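Local structure of LEOA (Escherichia coli, 4AUR) at residues G420-K423 / K427-P430; L288-L293 / L558-L563; N297-K302 / S405-L410. The protein is a bacterial dynamin of enterotoxigenic Escherichia coli that probably binds and hydrolyses GTP through a P-loop domain joined to a long helical domain. One frame throughout, in Å; residues are numbered along the deposited sequence.

Interaction 1 of 3, residues G420-K423 / K427-P430; sequences GAFK and KISP. With SO4 (sulfate ion), chain B.
A421 O and I428 N close a surface loop with one backbone hydrogen bond, in the dynamin-like helical domain between helix 368-408 and helix 430-447. I428 N donates to A421 O at 3.1 Å, with an N-H...O angle of 158°. The same oxygen takes a CA-H...O contact from K427. A little further along, the edge of the F422 ring meets the I428 carbonyl near the ring plane, CD2 lying 3.4 Å from O, while CD2 is also 4.0 Å from I428 CB. The inner side of this loop rests on helix 547-567, with A421 and I428 against N552 and F422 against L556. On the outer side, K427 first heads for the other limb, its CB beside K423 N, but the chain bends at chi3 and chi4 and carries NZ away to a sulfate, 2.7 Å from O4. The ion, probably from the crystallisation liquor, is also held by G424 N, and K427 NZ bonds G424 O. K427 NZ and G424 N together offer positive charge and an N-H to the sulfate, which suggests a spot that can take an anion but does not point to a physiological ligand.

Interaction 2 of 3, residues L288-L293 / L558-L563; sequences LASRHL and LIQTQL
Q560 is the hub of this helix-helix contact, which sits in the long bundle of the dynamin-like helical domain where helix 275-343 runs roughly antiparallel to helix 547-567. The close part is aliphatic. L293, buried, reaches across with CG anti to its backbone N (chi1 -177°) and sets CD2 3.6 Å from Q560 CB, the two side chains crossing obliquely. One turn earlier, S290 CB approaches the next carbon of the same glutamine, CG, at 3.8 Å. Q560 therefore serves chiefly as a hydrocarbon arm laid over S290 and L293, and no hydrogen bond links the two segments. Away from this patch the fit is looser. A289 CB and L563 CD1 come no nearer than 5.4 Å to each other; helix 3-30 and the loop after it contribute there, M27 touching I559 and L563 and M31 touching A289. S290 and Q560 are partly exposed, unlike buried L293, so the contact is less enclosed on their side. S290 spends its hydroxyl on its own helix, OG bonding V286 O. The glutamine chain bends at chi2 (-87°), and this turn brings its amide alongside the serine, with NE2 3.8 Å from S290 CB.

Interaction 3 of 3, residues N297-K302 / S405-L410; sequences NTFVEK and SFLSGL
F299 lies with one ring face under the branched end of L407, whose two methyls share the overlap. CD2 sits over the face, 4.0 Å from the ring centroid and 22° off the normal, a CH-pi contact, while CD1 lies over the same face, 3.7 Å from F299 CE1. This joins helix 275-343 to the last turn of helix 368-408, within the dynamin-like helical domain. F406, next in the chain to L407, packs on T298 and on the base of F299. Its chi1 of 176° extends the ring away from its own backbone nitrogen and out to helix 275-343, where CZ comes within 3.6 Å of T298 CB and CE2 within 3.9 Å of F299 CB. The threonine meets it roughly at a right angle. L410 places its CD2 over one face of the F406 ring, 3.9 Å above the plane. I549, L433 and I437 add apolar neighbours for F299 from two further helices. T298 OG1 bonds D294 O within its own helix, whereas K302 NZ, besides its salt bridge to D306, hydrogen-bonds Q399 O and S402 OG on helix 368-408. Between the segments the contact is apolar and CH-pi, with the K302 bonds beside it adding a polar link between the same helices.

The three contacts cluster in the middle part of the elongated molecule, their centres 15 to 16 Å apart. Interactions 2 and 3 share helix 275-343, on neighbouring parts of that helix, a few residues apart; helix 368-408 then completes interaction 3, and helix 547-567 much later closes interaction 2. Interactions 1 and 3 both lie within the loop that interaction 2 closes, and interaction 3 closes before interaction 1 opens. Interaction 1 touches interaction 3 through P430 CB and L407 O, 3.6 Å apart, but its nearest atoms stay about 7 Å from those of interaction 2. Together they join helices 275-343, 368-408 and 547-567 and the loop before helix 430-447, parts far apart in sequence.

Interaction 1 of 3, residues G420-K423 / K427-P430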
loop_
_atom_site.group_PDB
_atom_site.type_symbol
_atom_site.label_atom_id
_atom_site.label_comp_id
_atom_site.label_asym_id
_atom_site.label_seq_id
_atom_site.Cartn_x
_atom_site.Cartn_y
_atom_site.Cartn_z
ATOM N N GLY A 420 8.628 -7.806 12.911
ATOM C CA GLY A 420 9.697 -7.769 13.919
ATOM C C GLY A 420 10.555 -6.510 13.983
ATOM O O GLY A 420 10.894 -6.007 15.076
ATOM N N ALA A 421 10.912 -5.997 12.819
ATOM C CA ALA A 421 11.768 -4.815 12.759
ATOM C C ALA A 421 11.085 -3.518 13.189
ATOM O O ALA A 421 11.779 -2.532 13.331
ATOM C CB ALA A 421 12.348 -4.651 11.354
ATOM N N PHE A 422 9.765 -3.524 13.395
ATOM C CA PHE A 422 8.993 -2.319 13.713
ATOM C C PHE A 422 8.337 -2.356 15.077
ATOM O O PHE A 422 7.262 -1.818 15.269
ATOM C CB PHE A 422 7.907 -2.103 12.668
ATOM C CG PHE A 422 8.416 -2.197 11.269
ATOM C CD1 PHE A 422 8.507 -3.415 10.635
ATOM C CD2 PHE A 422 8.857 -1.078 10.614
ATOM C CE1 PHE A 422 9.017 -3.506 9.369
ATOM C CE2 PHE A 422 9.340 -1.169 9.331
ATOM C CZ PHE A 422 9.426 -2.385 8.708
ATOM N N LYS A 423 9.045 -2.929 16.041
ATOM C CA LYS A 423 8.511 -3.270 17.335
ATOM C C LYS A 423 9.735 -3.485 18.225
ATOM O O LYS A 423 10.767 -3.962 17.769
ATOM C CB LYS A 423 7.714 -4.538 17.145
ATOM C CG LYS A 423 6.931 -5.028 18.341
ATOM C CD LYS A 423 6.641 -6.527 18.230
ATOM C CE LYS A 423 7.879 -7.388 18.530
ATOM N NZ LYS A 423 7.705 -8.796 18.085
ATOM N N LYS A 427 13.164 -0.543 17.147
ATOM C CA LYS A 427 12.112 -0.486 16.193
ATOM C C LYS A 427 12.318 0.680 15.282
ATOM O O LYS A 427 12.876 1.701 15.680
ATOM C CB LYS A 427 10.752 -0.378 16.863
ATOM C CG LYS A 427 10.466 0.952 17.535
ATOM C CD LYS A 427 8.990 1.142 17.841
ATOM C CE LYS A 427 8.819 1.855 19.155
ATOM N NZ LYS A 427 9.319 1.024 20.286
ATOM N N ILE A 428 11.892 0.486 14.041
ATOM C CA ILE A 428 11.816 1.504 13.035
ATOM C C ILE A 428 10.357 1.945 13.012
ATOM O O ILE A 428 9.446 1.129 13.196
ATOM C CB ILE A 428 12.222 0.918 11.656
ATOM C CG1 ILE A 428 13.654 0.396 11.672
ATOM C CG2 ILE A 428 12.142 1.942 10.531
ATOM C CD1 ILE A 428 14.082 -0.218 10.346
ATOM N N SER A 429 10.130 3.235 12.786
ATOM C CA SER A 429 8.778 3.785 12.749
ATOM C C SER A 429 8.728 5.029 11.863
ATOM O O SER A 429 9.765 5.588 11.501
ATOM C CB SER A 429 8.346 4.142 14.167
ATOM O OG SER A 429 9.059 5.282 14.680
ATOM N N PRO A 430 7.533 5.489 11.513
ATOM C CA PRO A 430 7.515 6.733 10.790
ATOM C C PRO A 430 8.324 7.809 11.468
ATOM O O PRO A 430 8.997 8.588 10.785
ATOM C CB PRO A 430 6.055 7.107 10.777
ATOM C CG PRO A 430 5.376 5.799 10.751
ATOM C CD PRO A 430 6.212 4.873 11.573
HETATM S S SO4 B . 7.122 -1.917 21.634
HETATM O O1 SO4 B . 7.006 -1.966 20.182
HETATM O O2 SO4 B . 7.425 -3.313 22.036
HETATM O O3 SO4 B . 6.015 -1.331 22.401
HETATM O O4 SO4 B . 8.266 -1.019 21.792
#

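Interaction 2 of 3, residues L288-L293 / L558-L563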
loop_
_atom_site.group_PDB
_atom_site.type_symbol
_atom_site.label_atom_id
_atom_site.label_comp_id
_atom_site.label_asym_id
_atom_site.label_seq_id
_atom_site.Cartn_x
_atom_site.Cartn_y
_atom_site.Cartn_z
ATOM N N LEU A 288 -4.033 -6.170 6.197
ATOM C CA LEU A 288 -3.403 -5.045 6.875
ATOM C C LEU A 288 -1.922 -4.933 6.527
ATOM O O LEU A 288 -1.404 -3.842 6.310
ATOM C CB LEU A 288 -3.560 -5.205 8.394
ATOM C CG LEU A 288 -3.246 -3.975 9.254
ATOM C CD1 LEU A 288 -4.299 -2.894 9.050
ATOM C CD2 LEU A 288 -3.151 -4.324 10.736
ATOM N N ALA A 289 -1.235 -6.062 6.488
ATOM C CA ALA A 289 0.178 -6.030 6.218
ATOM C C ALA A 289 0.497 -5.479 4.841
ATOM O O ALA A 289 1.472 -4.754 4.726
ATOM C CB ALA A 289 0.813 -7.395 6.420
ATOM N N SER A 290 -0.279 -5.813 3.799
ATOM C CA SER A 290 0.047 -5.278 2.453
ATOM C C SER A 290 -0.396 -3.830 2.263
ATOM O O SER A 290 0.190 -3.119 1.507
ATOM C CB SER A 290 -0.452 -6.160 1.279
ATOM O OG SER A 290 -1.704 -6.765 1.508
ATOM N N ARG A 291 -1.422 -3.416 2.978
ATOM C CA ARG A 291 -1.934 -2.064 2.928
ATOM C C ARG A 291 -0.927 -1.089 3.509
ATOM O O ARG A 291 -0.920 0.081 3.118
ATOM C CB ARG A 291 -3.224 -2.032 3.736
ATOM C CG ARG A 291 -3.968 -0.714 3.863
ATOM C CD ARG A 291 -5.373 -0.904 4.494
ATOM N NE ARG A 291 -5.410 -0.724 5.954
ATOM C CZ ARG A 291 -5.124 0.420 6.597
ATOM N NH1 ARG A 291 -4.761 1.519 5.920
ATOM N NH2 ARG A 291 -5.190 0.480 7.929
ATOM N N HIS A 292 -0.079 -1.554 4.431
ATOM C CA HIS A 292 0.959 -0.727 5.043
ATOM C C HIS A 292 2.339 -0.967 4.456
ATOM O O HIS A 292 3.232 -0.158 4.680
ATOM C CB HIS A 292 1.064 -1.025 6.519
ATOM C CG HIS A 292 -0.079 -0.508 7.312
ATOM N ND1 HIS A 292 -0.398 0.825 7.367
ATOM C CD2 HIS A 292 -0.961 -1.139 8.116
ATOM C CE1 HIS A 292 -1.439 0.993 8.159
ATOM N NE2 HIS A 292 -1.799 -0.187 8.625
ATOM N N LEU A 293 2.538 -2.087 3.759
ATOM C CA LEU A 293 3.701 -2.232 2.882
ATOM C C LEU A 293 3.539 -1.269 1.686
ATOM O O LEU A 293 4.521 -0.793 1.124
ATOM C CB LEU A 293 3.866 -3.672 2.392
ATOM C CG LEU A 293 5.093 -3.971 1.518
ATOM C CD1 LEU A 293 6.360 -3.405 2.155
ATOM C CD2 LEU A 293 5.315 -5.440 1.166
ATOM N N LEU A 558 9.245 -9.420 -1.230
ATOM C CA LEU A 558 9.388 -10.779 -1.608
ATOM C C LEU A 558 8.398 -11.616 -0.838
ATOM O O LEU A 558 7.769 -12.526 -1.396
ATOM C CB LEU A 558 10.802 -11.243 -1.279
ATOM C CG LEU A 558 11.988 -10.513 -1.913
ATOM C CD1 LEU A 558 13.291 -11.017 -1.351
ATOM C CD2 LEU A 558 12.017 -10.687 -3.408
ATOM N N ILE A 559 8.275 -11.314 0.447
ATOM C CA ILE A 559 7.308 -11.963 1.299
ATOM C C ILE A 559 5.847 -11.708 0.905
ATOM O O ILE A 559 5.060 -12.653 0.846
ATOM C CB ILE A 559 7.519 -11.617 2.782
ATOM C CG1 ILE A 559 8.869 -12.166 3.259
ATOM C CG2 ILE A 559 6.433 -12.283 3.605
ATOM C CD1 ILE A 559 9.180 -11.823 4.681
ATOM N N GLN A 560 5.482 -10.460 0.620
ATOM C CA GLN A 560 4.101 -10.141 0.278
ATOM C C GLN A 560 3.683 -10.681 -1.109
ATOM O O GLN A 560 2.496 -10.873 -1.411
ATOM C CB GLN A 560 3.910 -8.645 0.349
ATOM C CG GLN A 560 2.503 -8.166 0.055
ATOM C CD GLN A 560 2.250 -7.943 -1.411
ATOM O OE1 GLN A 560 3.177 -7.777 -2.189
ATOM N NE2 GLN A 560 1.000 -7.925 -1.792
ATOM N N THR A 561 4.654 -10.909 -1.972
ATOM C CA THR A 561 4.345 -11.420 -3.274
ATOM C C THR A 561 3.730 -12.789 -3.088
ATOM O O THR A 561 2.720 -13.112 -3.710
ATOM C CB THR A 561 5.610 -11.535 -4.117
ATOM O OG1 THR A 561 6.158 -10.228 -4.326
ATOM C CG2 THR A 561 5.285 -12.160 -5.480
ATOM N N GLN A 562 4.345 -13.577 -2.209
ATOM C CA GLN A 562 3.862 -14.903 -1.845
ATOM C C GLN A 562 2.518 -14.847 -1.135
ATOM O O GLN A 562 1.652 -15.608 -1.411
ATOM C CB GLN A 562 4.892 -15.570 -0.954
ATOM C CG GLN A 562 4.611 -17.016 -0.600
ATOM C CD GLN A 562 4.713 -17.966 -1.779
ATOM O OE1 GLN A 562 4.292 -19.110 -1.671
ATOM N NE2 GLN A 562 5.272 -17.503 -2.909
ATOM N N LEU A 563 2.355 -13.934 -0.196
ATOM C CA LEU A 563 1.078 -13.770 0.487
ATOM C C LEU A 563 -0.016 -13.439 -0.504
ATOM O O LEU A 563 -1.108 -13.994 -0.430
ATOM C CB LEU A 563 1.155 -12.673 1.556
ATOM C CG LEU A 563 1.924 -13.054 2.822
ATOM C CD1 LEU A 563 2.233 -11.822 3.672
ATOM C CD2 LEU A 563 1.152 -14.094 3.630
#

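Interaction 3 of 3, residues N297-K302 / S405-L410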
loop_
_atom_site.group_PDB
_atom_site.type_symbol
_atom_site.label_atom_id
_atom_site.label_comp_id
_atom_site.label_asym_id
_atom_site.label_seq_id
_atom_site.Cartn_x
_atom_site.Cartn_y
_atom_site.Cartn_z
ATOM N N ASN A 297 6.410 1.237 0.720
ATOM C CA ASN A 297 7.015 1.260 -0.605
ATOM C C ASN A 297 7.005 2.670 -1.166
ATOM O O ASN A 297 7.972 3.095 -1.757
ATOM C CB ASN A 297 6.288 0.310 -1.614
ATOM C CG ASN A 297 6.377 -1.186 -1.256
ATOM O OD1 ASN A 297 5.529 -1.962 -1.680
ATOM N ND2 ASN A 297 7.383 -1.597 -0.493
ATOM N N THR A 298 5.884 3.367 -1.002
ATOM C CA THR A 298 5.738 4.726 -1.471
ATOM C C THR A 298 6.820 5.588 -0.862
ATOM O O THR A 298 7.366 6.459 -1.520
ATOM C CB THR A 298 4.392 5.351 -1.063
ATOM O OG1 THR A 298 3.308 4.591 -1.582
ATOM C CG2 THR A 298 4.267 6.764 -1.608
ATOM N N PHE A 299 7.133 5.353 0.400
ATOM C CA PHE A 299 8.093 6.196 1.076
ATOM C C PHE A 299 9.474 5.873 0.600
ATOM O O PHE A 299 10.243 6.753 0.359
ATOM C CB PHE A 299 8.071 6.057 2.604
ATOM C CG PHE A 299 9.307 6.617 3.232
ATOM C CD1 PHE A 299 9.554 7.980 3.173
ATOM C CD2 PHE A 299 10.269 5.803 3.751
ATOM C CE1 PHE A 299 10.717 8.522 3.679
ATOM C CE2 PHE A 299 11.438 6.330 4.240
ATOM C CZ PHE A 299 11.664 7.691 4.212
ATOM N N VAL A 300 9.789 4.597 0.498
ATOM C CA VAL A 300 11.133 4.173 0.163
ATOM C C VAL A 300 11.417 4.453 -1.283
ATOM O O VAL A 300 12.541 4.756 -1.619
ATOM C CB VAL A 300 11.335 2.680 0.396
ATOM C CG1 VAL A 300 12.732 2.245 -0.038
ATOM C CG2 VAL A 300 11.076 2.330 1.850
ATOM N N GLU A 301 10.416 4.342 -2.143
ATOM C CA GLU A 301 10.614 4.661 -3.545
ATOM C C GLU A 301 10.907 6.164 -3.672
ATOM O O GLU A 301 11.972 6.548 -4.120
ATOM C CB GLU A 301 9.408 4.210 -4.375
ATOM C CG GLU A 301 9.065 5.047 -5.606
ATOM C CD GLU A 301 7.559 5.342 -5.684
ATOM O OE1 GLU A 301 7.065 6.249 -4.936
ATOM O OE2 GLU A 301 6.874 4.645 -6.474
ATOM N N LYS A 302 9.974 6.999 -3.235
ATOM C CA LYS A 302 10.176 8.441 -3.217
ATOM C C LYS A 302 11.518 8.869 -2.647
ATOM O O LYS A 302 12.143 9.747 -3.174
ATOM C CB LYS A 302 9.076 9.099 -2.398
ATOM C CG LYS A 302 9.404 10.505 -1.930
ATOM C CD LYS A 302 8.163 11.340 -1.640
ATOM C CE LYS A 302 8.516 12.654 -0.920
ATOM N NZ LYS A 302 9.642 13.463 -1.500
ATOM N N SER A 405 6.141 14.929 5.516
ATOM C CA SER A 405 4.706 15.145 5.472
ATOM C C SER A 405 3.956 13.884 5.057
ATOM O O SER A 405 2.824 13.698 5.443
ATOM C CB SER A 405 4.434 16.307 4.505
ATOM O OG SER A 405 3.070 16.482 4.212
ATOM N N PHE A 406 4.585 13.022 4.263
ATOM C CA PHE A 406 3.994 11.747 3.916
ATOM C C PHE A 406 3.983 10.877 5.166
ATOM O O PHE A 406 2.917 10.428 5.609
ATOM C CB PHE A 406 4.757 11.062 2.797
ATOM C CG PHE A 406 4.236 9.689 2.471
ATOM C CD1 PHE A 406 3.101 9.530 1.704
ATOM C CD2 PHE A 406 4.872 8.557 2.941
ATOM C CE1 PHE A 406 2.605 8.263 1.415
ATOM C CE2 PHE A 406 4.392 7.302 2.632
ATOM C CZ PHE A 406 3.257 7.155 1.887
ATOM N N LEU A 407 5.167 10.687 5.746
ATOM C CA LEU A 407 5.334 9.937 6.988
ATOM C C LEU A 407 4.528 10.463 8.169
ATOM O O LEU A 407 4.251 9.716 9.080
ATOM C CB LEU A 407 6.797 9.898 7.393
ATOM C CG LEU A 407 7.777 9.180 6.468
ATOM C CD1 LEU A 407 9.175 9.418 6.975
ATOM C CD2 LEU A 407 7.549 7.697 6.423
ATOM N N SER A 408 4.156 11.737 8.190
ATOM C CA SER A 408 3.404 12.255 9.338
ATOM C C SER A 408 1.957 11.814 9.272
ATOM O O SER A 408 1.315 11.664 10.313
ATOM C CB SER A 408 3.472 13.782 9.397
ATOM O OG SER A 408 4.764 14.234 9.773
ATOM N N GLY A 409 1.457 11.613 8.048
ATOM C CA GLY A 409 0.082 11.178 7.801
ATOM C C GLY A 409 -0.140 9.677 7.857
ATOM O O GLY A 409 -1.244 9.203 7.587
ATOM N N LEU A 410 0.892 8.913 8.188
ATOM C CA LEU A 410 0.741 7.466 8.256
ATOM C C LEU A 410 0.218 7.034 9.613
ATOM O O LEU A 410 -0.516 6.058 9.696
ATOM C CB LEU A 410 2.066 6.766 7.960
ATOM C CG LEU A 410 2.598 7.006 6.541
ATOM C CD1 LEU A 410 3.842 6.164 6.289
ATOM C CD2 LEU A 410 1.551 6.731 5.470
#